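Long-range contact in purine nucleoside phosphorylase (Thermus thermophilus, PDB 1ODK), which probably catalyses the phosphate-dependent cleavage of purine nucleosides to the free base and ribose 1-phosphate: residues E15-L19 / A228-L233. Sequence-based numbering, arbitrary orientation.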
loop_
_atom_site.group_PDB
_atom_site.type_symbol
_atom_site.label_atom_id
_atom_site.label_comp_id
_atom_site.label_asym_id
_atom_site.label_seq_id
_atom_site.Cartn_x
_atom_site.Cartn_y
_atom_site.Cartn_z
ATOM N N GLU B 15 -37.044 11.881 -9.142
ATOM C CA GLU B 15 -36.170 10.821 -9.622
ATOM C C GLU B 15 -34.910 11.406 -10.251
ATOM O O GLU B 15 -33.838 10.802 -10.180
ATOM C CB GLU B 15 -36.894 9.948 -10.649
ATOM C CG GLU B 15 -37.912 9.003 -10.049
ATOM C CD GLU B 15 -38.509 8.061 -11.081
ATOM O OE1 GLU B 15 -39.295 7.176 -10.683
ATOM O OE2 GLU B 15 -38.195 8.201 -12.284
ATOM N N ARG B 16 -35.051 12.577 -10.866
ATOM C CA ARG B 16 -33.938 13.258 -11.520
ATOM C C ARG B 16 -33.424 14.365 -10.610
ATOM O O ARG B 16 -34.190 15.229 -10.181
ATOM C CB ARG B 16 -34.397 13.840 -12.861
ATOM C CG ARG B 16 -34.931 12.782 -13.813
ATOM C CD ARG B 16 -35.470 13.374 -15.108
ATOM N NE ARG B 16 -35.873 12.311 -16.027
ATOM C CZ ARG B 16 -36.916 11.510 -15.834
ATOM N NH1 ARG B 16 -37.199 10.563 -16.720
ATOM N NH2 ARG B 16 -37.688 11.667 -14.767
ATOM N N VAL B 17 -32.121 14.354 -10.340
ATOM C CA VAL B 17 -31.533 15.332 -9.428
ATOM C C VAL B 17 -30.207 15.927 -9.897
ATOM O O VAL B 17 -29.355 15.208 -10.414
ATOM C CB VAL B 17 -31.254 14.669 -8.053
ATOM C CG1 VAL B 17 -30.929 15.729 -7.009
ATOM C CG2 VAL B 17 -32.438 13.807 -7.635
ATOM N N LEU B 18 -30.038 17.237 -9.716
ATOM C CA LEU B 18 -28.775 17.892 -10.051
ATOM C C LEU B 18 -28.053 18.042 -8.710
ATOM O O LEU B 18 -28.687 18.336 -7.692
ATOM C CB LEU B 18 -28.985 19.277 -10.673
ATOM C CG LEU B 18 -29.666 19.397 -12.043
ATOM C CD1 LEU B 18 -29.284 20.740 -12.663
ATOM C CD2 LEU B 18 -29.248 18.263 -12.958
ATOM N N LEU B 19 -26.737 17.843 -8.714
ATOM C CA LEU B 19 -25.944 17.922 -7.495
ATOM C C LEU B 19 -24.861 18.998 -7.478
ATOM O O LEU B 19 -23.691 18.710 -7.738
ATOM C CB LEU B 19 -25.274 16.566 -7.225
ATOM C CG LEU B 19 -26.180 15.348 -7.025
ATOM C CD1 LEU B 19 -25.345 14.076 -6.927
ATOM C CD2 LEU B 19 -27.008 15.535 -5.766
ATOM N N ALA B 228 -26.985 19.935 -18.220
ATOM C CA ALA B 228 -27.409 18.900 -17.284
ATOM C C ALA B 228 -28.928 18.725 -17.237
ATOM O O ALA B 228 -29.422 17.600 -17.240
ATOM C CB ALA B 228 -26.870 19.207 -15.886
ATOM N N LEU B 229 -29.665 19.829 -17.188
ATOM C CA LEU B 229 -31.126 19.757 -17.134
ATOM C C LEU B 229 -31.663 19.076 -18.385
ATOM O O LEU B 229 -32.512 18.185 -18.308
ATOM C CB LEU B 229 -31.724 21.164 -16.991
ATOM C CG LEU B 229 -31.544 21.802 -15.607
ATOM C CD1 LEU B 229 -31.876 23.280 -15.662
ATOM C CD2 LEU B 229 -32.433 21.090 -14.596
ATOM N N GLU B 230 -31.159 19.497 -19.539
ATOM C CA GLU B 230 -31.575 18.913 -20.805
ATOM C C GLU B 230 -31.243 17.423 -20.847
ATOM O O GLU B 230 -32.029 16.607 -21.335
ATOM C CB GLU B 230 -30.880 19.632 -21.960
ATOM C CG GLU B 230 -31.391 21.040 -22.181
ATOM C CD GLU B 230 -32.854 21.053 -22.577
ATOM O OE1 GLU B 230 -33.664 21.692 -21.877
ATOM O OE2 GLU B 230 -33.193 20.414 -23.594
ATOM N N ALA B 231 -30.076 17.074 -20.318
ATOM C CA ALA B 231 -29.623 15.690 -20.297
ATOM C C ALA B 231 -30.470 14.757 -19.430
ATOM O O ALA B 231 -30.808 13.650 -19.857
ATOM C CB ALA B 231 -28.156 15.633 -19.843
ATOM N N VAL B 232 -30.815 15.188 -18.216
ATOM C CA VAL B 232 -31.599 14.324 -17.334
ATOM C C VAL B 232 -32.988 14.029 -17.871
ATOM O O VAL B 232 -33.601 13.030 -17.498
ATOM C CB VAL B 232 -31.729 14.897 -15.894
ATOM C CG1 VAL B 232 -30.360 14.953 -15.241
ATOM C CG2 VAL B 232 -32.378 16.268 -15.913
ATOM N N LEU B 233 -33.485 14.894 -18.746
ATOM C CA LEU B 233 -34.797 14.675 -19.337
ATOM C C LEU B 233 -34.687 13.621 -20.440
ATOM O O LEU B 233 -35.676 12.993 -20.809
ATOM C CB LEU B 233 -35.353 15.986 -19.907
ATOM C CG LEU B 233 -36.336 16.753 -19.008
ATOM C CD1 LEU B 233 -35.728 16.997 -17.638
ATOM C CD2 LEU B 233 -36.710 18.065 -19.681
#
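The flat guanidinium of R16 meets V232 at its edge: the V232 carbonyl O lies only 2° out of the guanidinium plane and takes a hydrogen bond from R16 NE (2.8 Å between NE and O). The bond is bent, with an N-H...O angle of 132°, and NE stands above the carbonyl plane. L233 CA approaches the group obliquely. With CG anti to its own carbonyl carbon, the R16 chain runs extended from CG to NE and carries NE to the V232 carbonyl. R16 CD packs 4.1 Å from V232 CB. NH1 forms a salt bridge with the terminal carboxylate of V235. A methionine in place of R16 would probably leave the V232 carbonyl and the V235 carboxylate without these partners. Two residues on, L18 carries the apolar part: CD1 packs 3.7 Å from L229 CD2, the two side chains crossing at about a right angle, while CD2 rests 3.9 Å from A228 CB. The segment axes, 9.1 Å apart at 154°, are nearly antiparallel, so the end of helix 214-233 packs along strand 16-20, a helix-on-sheet contact of this alpha/beta fold. Strand 16-20 lies between parallel strands 56-61 and 84-93; A228 and V232 also touch V86, and A231 packs on helix 131-144.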